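Local coordinates for capsular polysaccharide biosynthesis protein (Burkholderia pseudomallei, PDB 4BQN), which binds coenzyme A and probably acts as an acetyltransferase in the biosynthesis of a capsular polysaccharide, at residues W100-N108 with M239-F249; A126-K135 with F277-V288. The protein carries 1 engineered substitution. All coordinates share one frame; numbering follows the deposited sequence.

Two contacts alternate along the sequence: 100-108 comes first, then 126-135, then 239-249 and finally 277-288. Their centres lie 21 Å apart and their nearest atoms about 7 Å. Interaction 1 is fully buried and joins two loop regions, one of them running into strand 107-108, whose antiparallel partner 121-122 leads directly into helix 123-130 of interaction 2. Interaction 2 lies further from the chain centre and packs that helix against helices 269-281 and 285-296. Both join the later part of the chain to the region that follows strand 91-94, one of the two edge strands of the parallel sheet.

Interaction 1 (W100-N108 with M239-F249); sequences WEGYHPTVN and MSLYPIYRDCF
Polar contacts between W100-N108 and M239-F249 centre on two successive carbonyls. Y245 OH donates to G102 O at 2.6 Å, in the carbonyl plane and with a C=O...donor angle of 153°. The tyrosine reaches this acceptor because its CG stands anti to the backbone N (chi1 -171°), which directs the ring toward 100-108. Next along, Y103 O accepts from a water 2.9 Å away, and that water in turn accepts from Y242 N.

Ring contacts flank these bonds. M239 CB sits over the centre of the H104 imidazole, 3.5 Å from its centroid, while Y103 CB covers the opposite face, limiting the ring's rotation about its side-chain bonds. The Y103 and F249 rings meet obliquely, planes at 47°, with CD1 of Y103 3.5 Å from CE2 of F249. T106 presents CG2 to one face of Y242, and both hydroxyls bond to D122.

Apolar contacts complete the account: P105 CD lies 3.7 Å from Y245 CE2, and M239 SD rests against both methyls of V107. Here the phenol and water satisfy G102 O and Y103 O, whose residues directly follow E101 (held by H99 and R299 and touching coenzyme A); the contact probably helps set the chain path there.

Interaction 2 (A126-K135 with F277-V288); sequences AGAVVMDVDK and FEWFERSPKADV
F277 opens the contact by sliding its ring between the last turn of helix 123-130 and the start of the next helix at K135. K135 CA lies over the ring centre, 3.7 Å from the centroid and almost exactly on the ring normal, with K135 CB also over this face. V129 CG2 approaches F277 CD1 obliquely at 3.6 Å, and A128 CB comes within 4.0 Å of F277 CZ. Outside the two segments, Y138 meets F277 edge-to-face.

One turn later, F280 receives A126 CB over one face, 3.8 Å from the ring centroid, while W279 CE3 lies over the opposite face. F280 CB also touches V129 CG2, so this valine methyl bridges the two phenylalanines. E281 adds a polar fringe through a water that accepts from K135 N and donates to E281 OE2 at 3.0 Å.

Past the turn, K285 reaches back across the end of helix 123-130. Its chain leaves on the far side from its own N (chi1 -162°) and stays extended as far as a bend at chi3, passing V129 O before NZ bonds D132 OD1 at 2.9 Å in the conformer described. The ammonium meets the carboxylate on its syn side, 30° out of plane. D132 itself is the positive-phi residue of a Schellman motif, and the lysine, close to the helix C-terminus, would probably be favoured by the helix dipole as well.

V288 closes the interface: its CG1 lies 3.8 Å from A126 CB and also contacts V130 CG2.

The axes of 126-130 and 277-281 approach to 9.8 Å and cross at -59°. Helix 123-130 packs against both 277-281 and 285-288, two consecutive helices joined by a short turn in a helical part of the fold, an apolar interhelical core edged by charges and water.

Interaction 1 (W100-N108 with M239-F249)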
loop_
_atom_site.group_PDB
_atom_site.type_symbol
_atom_site.label_atom_id
_atom_site.label_comp_id
_atom_site.label_asym_id
_atom_site.label_seq_id
_atom_site.Cartn_x
_atom_site.Cartn_y
_atom_site.Cartn_z
ATOM N N TRP A 100 4.583 -1.305 -2.342
ATOM C CA TRP A 100 5.383 -1.860 -3.430
ATOM C C TRP A 100 5.124 -1.050 -4.682
ATOM O O TRP A 100 4.004 -1.061 -5.198
ATOM C CB TRP A 100 4.976 -3.318 -3.660
ATOM C CG TRP A 100 5.779 -4.038 -4.679
ATOM C CD1 TRP A 100 5.470 -4.233 -6.005
ATOM C CD2 TRP A 100 7.013 -4.735 -4.445
ATOM N NE1 TRP A 100 6.454 -4.992 -6.611
ATOM C CE2 TRP A 100 7.414 -5.302 -5.680
ATOM C CE3 TRP A 100 7.828 -4.924 -3.315
ATOM C CZ2 TRP A 100 8.577 -6.063 -5.808
ATOM C CZ3 TRP A 100 8.982 -5.681 -3.441
ATOM C CH2 TRP A 100 9.354 -6.228 -4.683
ATOM N N GLU A 101 6.154 -0.368 -5.179
ATOM C CA GLU A 101 6.036 0.515 -6.356
ATOM C C GLU A 101 6.394 -0.199 -7.660
ATOM O O GLU A 101 6.418 0.416 -8.714
ATOM C CB GLU A 101 6.888 1.780 -6.161
ATOM C CG GLU A 101 6.386 2.599 -4.993
ATOM C CD GLU A 101 7.292 3.743 -4.633
ATOM O OE1 GLU A 101 8.025 4.226 -5.518
ATOM O OE2 GLU A 101 7.258 4.142 -3.457
ATOM N N GLY A 102 6.665 -1.502 -7.597
ATOM C CA GLY A 102 7.223 -2.178 -8.754
ATOM C C GLY A 102 6.315 -2.267 -9.961
ATOM O O GLY A 102 6.803 -2.328 -11.079
ATOM N N TYR A 103 4.998 -2.255 -9.777
ATOM C CA TYR A 103 4.120 -2.259 -10.955
ATOM C C TYR A 103 3.975 -0.882 -11.578
ATOM O O TYR A 103 3.794 -0.764 -12.799
ATOM C CB TYR A 103 2.729 -2.763 -10.607
ATOM C CG TYR A 103 2.728 -4.167 -10.076
ATOM C CD1 TYR A 103 2.928 -5.256 -10.923
ATOM C CD2 TYR A 103 2.488 -4.417 -8.722
ATOM C CE1 TYR A 103 2.930 -6.559 -10.426
ATOM C CE2 TYR A 103 2.488 -5.706 -8.219
ATOM C CZ TYR A 103 2.688 -6.770 -9.072
ATOM O OH TYR A 103 2.665 -8.034 -8.548
ATOM N N HIS A 104 4.013 0.147 -10.732
ATOM C CA HIS A 104 3.660 1.510 -11.148
ATOM C C HIS A 104 4.743 2.452 -10.648
ATOM O O HIS A 104 4.526 3.250 -9.734
ATOM C CB HIS A 104 2.275 1.923 -10.605
ATOM C CG HIS A 104 1.300 0.793 -10.493
ATOM N ND1 HIS A 104 0.906 0.279 -9.274
ATOM C CD2 HIS A 104 0.642 0.073 -11.441
ATOM C CE1 HIS A 104 0.054 -0.711 -9.476
ATOM N NE2 HIS A 104 -0.132 -0.853 -10.782
ATOM N N PRO A 105 5.935 2.379 -11.255
ATOM C CA PRO A 105 7.060 3.087 -10.659
ATOM C C PRO A 105 6.948 4.609 -10.792
ATOM O O PRO A 105 7.732 5.329 -10.177
ATOM C CB PRO A 105 8.281 2.548 -11.438
ATOM C CG PRO A 105 7.815 1.299 -12.093
ATOM C CD PRO A 105 6.349 1.504 -12.359
ATOM N N THR A 106 5.994 5.091 -11.593
ATOM C CA THR A 106 5.803 6.527 -11.764
ATOM C C THR A 106 4.761 7.114 -10.804
ATOM O O THR A 106 4.504 8.310 -10.850
ATOM C CB THR A 106 5.352 6.856 -13.202
ATOM O OG1 THR A 106 4.063 6.301 -13.432
ATOM C CG2 THR A 106 6.340 6.322 -14.239
ATOM N N VAL A 107 4.155 6.282 -9.950
ATOM C CA VAL A 107 2.991 6.699 -9.158
ATOM C C VAL A 107 3.384 6.908 -7.706
ATOM O O VAL A 107 4.100 6.103 -7.125
ATOM C CB VAL A 107 1.833 5.671 -9.275
ATOM C CG1 VAL A 107 0.659 6.024 -8.369
ATOM C CG2 VAL A 107 1.372 5.539 -10.722
ATOM N N ASN A 108 2.876 7.972 -7.104
ATOM C CA ASN A 108 2.986 8.154 -5.667
ATOM C C ASN A 108 1.757 8.917 -5.174
ATOM O O ASN A 108 0.729 8.919 -5.845
ATOM C CB ASN A 108 4.323 8.800 -5.292
ATOM C CG ASN A 108 4.800 8.350 -3.924
ATOM O OD1 ASN A 108 4.230 8.741 -2.906
ATOM N ND2 ASN A 108 5.811 7.495 -3.889
ATOM N N MET A 239 -4.327 1.017 -10.697
ATOM C CA MET A 239 -3.372 1.711 -11.551
ATOM C C MET A 239 -3.013 0.851 -12.753
ATOM O O MET A 239 -2.930 -0.375 -12.642
ATOM C CB MET A 239 -2.119 2.101 -10.776
ATOM C CG MET A 239 -2.345 3.181 -9.720
ATOM S SD MET A 239 -2.726 4.781 -10.461
ATOM C CE MET A 239 -4.356 5.109 -9.827
ATOM N N SER A 240 -2.820 1.499 -13.898
ATOM C CA SER A 240 -2.460 0.806 -15.125
ATOM C C SER A 240 -0.946 0.821 -15.343
ATOM O O SER A 240 -0.299 1.839 -15.139
ATOM C CB SER A 240 -3.158 1.490 -16.286
ATOM O OG SER A 240 -2.825 0.852 -17.493
ATOM N N LEU A 241 -0.384 -0.311 -15.763
ATOM C CA LEU A 241 1.043 -0.375 -16.061
ATOM C C LEU A 241 1.368 0.298 -17.393
ATOM O O LEU A 241 0.605 0.179 -18.358
ATOM C CB LEU A 241 1.535 -1.825 -16.058
ATOM C CG LEU A 241 1.676 -2.511 -14.693
ATOM C CD1 LEU A 241 0.336 -2.915 -14.069
ATOM C CD2 LEU A 241 2.592 -3.714 -14.805
ATOM N N TYR A 242 2.499 0.992 -17.444
ATOM C CA TYR A 242 2.886 1.696 -18.667
ATOM C C TYR A 242 3.194 0.709 -19.810
ATOM O O TYR A 242 3.552 -0.448 -19.569
ATOM C CB TYR A 242 4.112 2.580 -18.407
ATOM C CG TYR A 242 3.795 3.993 -17.953
ATOM C CD1 TYR A 242 2.947 4.249 -16.868
ATOM C CD2 TYR A 242 4.402 5.081 -18.586
ATOM C CE1 TYR A 242 2.688 5.557 -16.454
ATOM C CE2 TYR A 242 4.152 6.389 -18.180
ATOM C CZ TYR A 242 3.293 6.620 -17.118
ATOM O OH TYR A 242 3.059 7.913 -16.716
ATOM N N PRO A 243 3.085 1.184 -21.064
ATOM C CA PRO A 243 3.442 0.337 -22.200
ATOM C C PRO A 243 4.870 -0.175 -22.062
ATOM O O PRO A 243 5.724 0.511 -21.477
ATOM C CB PRO A 243 3.356 1.297 -23.396
ATOM C CG PRO A 243 2.461 2.409 -22.962
ATOM C CD PRO A 243 2.744 2.564 -21.488
ATOM N N ILE A 244 5.111 -1.346 -22.663
ATOM C CA ILE A 244 6.421 -2.011 -22.731
ATOM C C ILE A 244 6.804 -2.590 -21.368
ATOM O O ILE A 244 7.024 -3.799 -21.245
ATOM C CB ILE A 244 7.535 -1.120 -23.350
ATOM C CG1 ILE A 244 7.134 -0.728 -24.781
ATOM C CG2 ILE A 244 8.881 -1.853 -23.335
ATOM C CD1 ILE A 244 8.146 0.124 -25.511
ATOM N N TYR A 245 6.816 -1.744 -20.337
ATOM C CA TYR A 245 7.045 -2.208 -18.971
ATOM C C TYR A 245 6.018 -3.284 -18.599
ATOM O O TYR A 245 6.351 -4.310 -17.992
ATOM C CB TYR A 245 6.971 -1.028 -18.005
ATOM C CG TYR A 245 7.410 -1.373 -16.604
ATOM C CD1 TYR A 245 8.758 -1.649 -16.331
ATOM C CD2 TYR A 245 6.524 -1.362 -15.538
ATOM C CE1 TYR A 245 9.197 -1.940 -15.059
ATOM C CE2 TYR A 245 6.956 -1.673 -14.246
ATOM C CZ TYR A 245 8.293 -1.952 -14.010
ATOM O OH TYR A 245 8.778 -2.251 -12.752
ATOM N N ARG A 246 4.767 -3.085 -19.017
ATOM C CA ARG A 246 3.686 -4.004 -18.669
ATOM C C ARG A 246 3.954 -5.420 -19.195
ATOM O O ARG A 246 3.475 -6.409 -18.628
ATOM C CB ARG A 246 2.348 -3.474 -19.203
ATOM C CG ARG A 246 2.235 -3.437 -20.727
ATOM C CD ARG A 246 0.971 -2.713 -21.198
ATOM N NE ARG A 246 -0.262 -3.358 -20.732
ATOM C CZ ARG A 246 -0.807 -4.447 -21.269
ATOM N NH1 ARG A 246 -0.247 -5.046 -22.315
ATOM N NH2 ARG A 246 -1.912 -4.944 -20.736
ATOM N N ASP A 247 4.737 -5.519 -20.271
ATOM C CA ASP A 247 4.980 -6.816 -20.898
ATOM C C ASP A 247 6.004 -7.661 -20.122
ATOM O O ASP A 247 6.229 -8.822 -20.466
ATOM C CB ASP A 247 5.370 -6.625 -22.366
ATOM C CG ASP A 247 4.257 -5.979 -23.175
ATOM O OD1 ASP A 247 3.079 -6.360 -22.979
ATOM O OD2 ASP A 247 4.547 -5.066 -23.978
ATOM N N CYS A 248 6.578 -7.094 -19.057
ATOM C CA CYS A 248 7.413 -7.866 -18.120
ATOM C C CYS A 248 6.582 -8.742 -17.184
ATOM O O CYS A 248 7.141 -9.533 -16.425
ATOM C CB CYS A 248 8.272 -6.928 -17.268
ATOM S SG CYS A 248 9.428 -5.937 -18.236
ATOM N N PHE A 249 5.259 -8.592 -17.222
ATOM C CA PHE A 249 4.354 -9.213 -16.251
ATOM C C PHE A 249 3.453 -10.200 -16.949
ATOM O O PHE A 249 2.863 -9.880 -17.969
ATOM C CB PHE A 249 3.560 -8.112 -15.546
ATOM C CG PHE A 249 4.440 -7.181 -14.778
ATOM C CD1 PHE A 249 5.011 -6.070 -15.400
ATOM C CD2 PHE A 249 4.756 -7.439 -13.442
ATOM C CE1 PHE A 249 5.868 -5.232 -14.705
ATOM C CE2 PHE A 249 5.612 -6.596 -12.744
ATOM C CZ PHE A 249 6.165 -5.487 -13.372
HETATM O O HOH W 1 3.966 1.228 -14.961
#

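Interaction 2 (A126-K135 with F277-V288)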
loop_
_atom_site.group_PDB
_atom_site.type_symbol
_atom_site.label_atom_id
_atom_site.label_comp_id
_atom_site.label_asym_id
_atom_site.label_seq_id
_atom_site.Cartn_x
_atom_site.Cartn_y
_atom_site.Cartn_z
ATOM N N ALA A 126 4.606 14.962 -12.814
ATOM C CA ALA A 126 5.085 16.128 -12.061
ATOM C C ALA A 126 6.470 16.593 -12.541
ATOM O O ALA A 126 6.692 17.785 -12.749
ATOM C CB ALA A 126 5.091 15.858 -10.561
ATOM N N GLY A 127 7.385 15.647 -12.746
ATOM C CA GLY A 127 8.707 15.985 -13.282
ATOM C C GLY A 127 8.657 16.593 -14.672
ATOM O O GLY A 127 9.377 17.542 -14.972
ATOM N N ALA A 128 7.789 16.050 -15.517
ATOM C CA ALA A 128 7.584 16.591 -16.859
ATOM C C ALA A 128 7.046 18.028 -16.813
ATOM O O ALA A 128 7.508 18.887 -17.572
ATOM C CB ALA A 128 6.657 15.686 -17.649
ATOM N N VAL A 129 6.090 18.289 -15.923
ATOM C CA VAL A 129 5.546 19.643 -15.741
ATOM C C VAL A 129 6.663 20.620 -15.356
ATOM O O VAL A 129 6.768 21.719 -15.913
ATOM C CB VAL A 129 4.410 19.644 -14.691
ATOM C CG1 VAL A 129 4.039 21.060 -14.251
ATOM C CG2 VAL A 129 3.189 18.930 -15.240
ATOM N N VAL A 130 7.515 20.210 -14.421
ATOM C CA VAL A 130 8.646 21.044 -14.006
ATOM C C VAL A 130 9.598 21.329 -15.173
ATOM O O VAL A 130 10.110 22.446 -15.282
ATOM C CB VAL A 130 9.403 20.426 -12.801
ATOM C CG1 VAL A 130 10.690 21.181 -12.504
ATOM C CG2 VAL A 130 8.503 20.412 -11.576
ATOM N N MET A 131 9.806 20.331 -16.039
ATOM C CA MET A 131 10.701 20.348 -17.204
ATOM C C MET A 131 10.092 21.081 -18.413
ATOM O O MET A 131 10.709 21.133 -19.491
ATOM C CB MET A 131 10.979 18.882 -17.590
ATOM C CG MET A 131 12.242 18.600 -18.397
ATOM S SD MET A 131 12.434 16.835 -18.760
ATOM C CE MET A 131 13.939 16.854 -19.736
ATOM N N ASP A 132 8.860 21.573 -18.249
ATOM C CA ASP A 132 8.074 22.205 -19.319
ATOM C C ASP A 132 7.808 21.274 -20.509
ATOM O O ASP A 132 7.736 21.714 -21.660
ATOM C CB ASP A 132 8.678 23.553 -19.761
ATOM C CG ASP A 132 8.309 24.700 -18.828
ATOM O OD1 ASP A 132 7.234 24.646 -18.185
ATOM O OD2 ASP A 132 9.096 25.666 -18.743
ATOM N N VAL A 133 7.652 19.982 -20.224
ATOM C CA VAL A 133 7.247 19.022 -21.246
ATOM C C VAL A 133 5.735 19.140 -21.341
ATOM O O VAL A 133 5.049 19.024 -20.320
ATOM C CB VAL A 133 7.682 17.582 -20.884
ATOM C CG1 VAL A 133 7.032 16.566 -21.813
ATOM C CG2 VAL A 133 9.198 17.465 -20.967
ATOM N N ASP A 134 5.214 19.413 -22.541
ATOM C CA ASP A 134 3.764 19.544 -22.736
ATOM C C ASP A 134 3.063 18.192 -22.651
ATOM O O ASP A 134 3.671 17.145 -22.927
ATOM C CB ASP A 134 3.395 20.283 -24.040
ATOM C CG ASP A 134 4.563 20.424 -25.016
ATOM O OD1 ASP A 134 5.510 19.608 -24.983
ATOM O OD2 ASP A 134 4.526 21.376 -25.828
ATOM N N LYS A 135 1.790 18.209 -22.261
ATOM C CA LYS A 135 1.046 16.970 -22.042
ATOM C C LYS A 135 0.964 16.096 -23.297
ATOM O O LYS A 135 1.044 14.863 -23.214
ATOM C CB LYS A 135 -0.341 17.254 -21.448
ATOM C CG LYS A 135 -1.260 18.105 -22.306
ATOM C CD LYS A 135 -2.502 18.529 -21.534
ATOM C CE LYS A 135 -3.541 19.135 -22.463
ATOM N NZ LYS A 135 -3.042 20.356 -23.154
ATOM N N PHE A 277 -1.743 16.027 -15.823
ATOM C CA PHE A 277 -1.088 17.288 -16.194
ATOM C C PHE A 277 -1.908 18.486 -15.728
ATOM O O PHE A 277 -1.366 19.414 -15.124
ATOM C CB PHE A 277 -0.829 17.372 -17.704
ATOM C CG PHE A 277 0.469 16.749 -18.129
ATOM C CD1 PHE A 277 1.645 17.506 -18.153
ATOM C CD2 PHE A 277 0.529 15.399 -18.479
ATOM C CE1 PHE A 277 2.853 16.941 -18.527
ATOM C CE2 PHE A 277 1.736 14.832 -18.866
ATOM C CZ PHE A 277 2.898 15.598 -18.871
ATOM N N GLU A 278 -3.213 18.450 -15.987
ATOM C CA GLU A 278 -4.089 19.560 -15.625
ATOM C C GLU A 278 -4.098 19.770 -14.110
ATOM O O GLU A 278 -4.085 20.904 -13.634
ATOM C CB GLU A 278 -5.485 19.312 -16.185
ATOM C CG GLU A 278 -5.483 19.394 -17.708
ATOM C CD GLU A 278 -6.641 18.700 -18.403
ATOM O OE1 GLU A 278 -7.541 18.156 -17.735
ATOM O OE2 GLU A 278 -6.644 18.707 -19.652
ATOM N N TRP A 279 -4.072 18.674 -13.356
ATOM C CA TRP A 279 -4.074 18.741 -11.904
ATOM C C TRP A 279 -2.789 19.409 -11.397
ATOM O O TRP A 279 -2.854 20.353 -10.608
ATOM C CB TRP A 279 -4.262 17.341 -11.310
ATOM C CG TRP A 279 -4.503 17.363 -9.831
ATOM C CD1 TRP A 279 -5.714 17.491 -9.201
ATOM C CD2 TRP A 279 -3.521 17.267 -8.792
ATOM N NE1 TRP A 279 -5.544 17.486 -7.834
ATOM C CE2 TRP A 279 -4.210 17.336 -7.556
ATOM C CE3 TRP A 279 -2.124 17.112 -8.779
ATOM C CZ2 TRP A 279 -3.552 17.285 -6.324
ATOM C CZ3 TRP A 279 -1.464 17.053 -7.534
ATOM C CH2 TRP A 279 -2.184 17.150 -6.333
ATOM N N PHE A 280 -1.628 18.956 -11.870
ATOM C CA PHE A 280 -0.374 19.566 -11.435
ATOM C C PHE A 280 -0.250 21.034 -11.854
ATOM O O PHE A 280 0.332 21.831 -11.109
ATOM C CB PHE A 280 0.829 18.786 -11.943
ATOM C CG PHE A 280 1.070 17.490 -11.213
ATOM C CD1 PHE A 280 1.483 17.490 -9.878
ATOM C CD2 PHE A 280 0.903 16.268 -11.868
ATOM C CE1 PHE A 280 1.720 16.295 -9.209
ATOM C CE2 PHE A 280 1.152 15.075 -11.208
ATOM C CZ PHE A 280 1.560 15.089 -9.879
ATOM N N GLU A 281 -0.776 21.377 -13.037
ATOM C CA GLU A 281 -0.664 22.746 -13.532
ATOM C C GLU A 281 -1.485 23.732 -12.675
ATOM O O GLU A 281 -1.237 24.932 -12.714
ATOM C CB GLU A 281 -0.970 22.800 -15.040
ATOM C CG GLU A 281 0.159 22.214 -15.909
ATOM C CD GLU A 281 -0.269 21.762 -17.311
ATOM O OE1 GLU A 281 -1.373 22.144 -17.760
ATOM O OE2 GLU A 281 0.508 21.022 -17.977
ATOM N N ARG A 282 -2.417 23.218 -11.865
ATOM C CA ARG A 282 -3.195 24.072 -10.950
ATOM C C ARG A 282 -2.423 24.475 -9.695
ATOM O O ARG A 282 -2.766 25.452 -9.046
ATOM C CB ARG A 282 -4.522 23.406 -10.572
ATOM C CG ARG A 282 -5.462 23.232 -11.756
ATOM C CD ARG A 282 -6.763 22.536 -11.379
ATOM N NE ARG A 282 -7.476 22.091 -12.580
ATOM C CZ ARG A 282 -7.748 20.822 -12.887
ATOM N NH1 ARG A 282 -7.410 19.836 -12.068
ATOM N NH2 ARG A 282 -8.387 20.542 -14.011
ATOM N N SER A 283 -1.389 23.715 -9.342
ATOM C CA SER A 283 -0.600 23.999 -8.146
ATOM C C SER A 283 0.603 24.892 -8.481
ATOM O O SER A 283 1.007 24.968 -9.637
ATOM C CB SER A 283 -0.116 22.681 -7.514
ATOM O OG SER A 283 -1.165 22.060 -6.792
ATOM N N PRO A 284 1.207 25.546 -7.464
ATOM C CA PRO A 284 2.405 26.340 -7.745
ATOM C C PRO A 284 3.525 25.453 -8.274
ATOM O O PRO A 284 3.770 24.374 -7.744
ATOM C CB PRO A 284 2.775 26.921 -6.375
ATOM C CG PRO A 284 1.512 26.860 -5.572
ATOM C CD PRO A 284 0.830 25.608 -6.041
ATOM N N LYS A 285 4.188 25.903 -9.329
ATOM C CA LYS A 285 5.277 25.142 -9.927
ATOM C C LYS A 285 6.374 24.805 -8.915
ATOM O O LYS A 285 6.919 23.700 -8.939
ATOM C CB LYS A 285 5.872 25.896 -11.112
ATOM C CG LYS A 285 6.685 24.999 -12.030
ATOM C CD LYS A 285 7.205 25.798 -13.207
ATOM C CE LYS A 285 7.119 25.020 -14.502
ATOM N NZ LYS A 285 7.465 25.935 -15.627
ATOM N N ALA A 286 6.693 25.736 -8.022
ATOM C CA ALA A 286 7.716 25.476 -7.013
ATOM C C ALA A 286 7.335 24.290 -6.130
ATOM O O ALA A 286 8.199 23.502 -5.722
ATOM C CB ALA A 286 7.979 26.715 -6.169
ATOM N N ASP A 287 6.046 24.154 -5.833
ATOM C CA ASP A 287 5.589 23.061 -4.962
ATOM C C ASP A 287 5.569 21.743 -5.718
ATOM O O ASP A 287 5.903 20.694 -5.153
ATOM C CB ASP A 287 4.193 23.339 -4.399
ATOM C CG ASP A 287 4.138 24.591 -3.554
ATOM O OD1 ASP A 287 5.200 25.174 -3.237
ATOM O OD2 ASP A 287 3.010 24.985 -3.197
ATOM N N VAL A 288 5.204 21.791 -6.994
ATOM C CA VAL A 288 5.274 20.594 -7.833
ATOM C C VAL A 288 6.745 20.141 -7.962
ATOM O O VAL A 288 7.049 18.940 -7.887
ATOM C CB VAL A 288 4.620 20.827 -9.208
ATOM C CG1 VAL A 288 4.781 19.605 -10.106
ATOM C CG2 VAL A 288 3.138 21.133 -9.033
HETATM O O HOH W 2 3.512 20.783 -18.748
HETATM O O HOH W 3 0.712 20.672 -20.970
#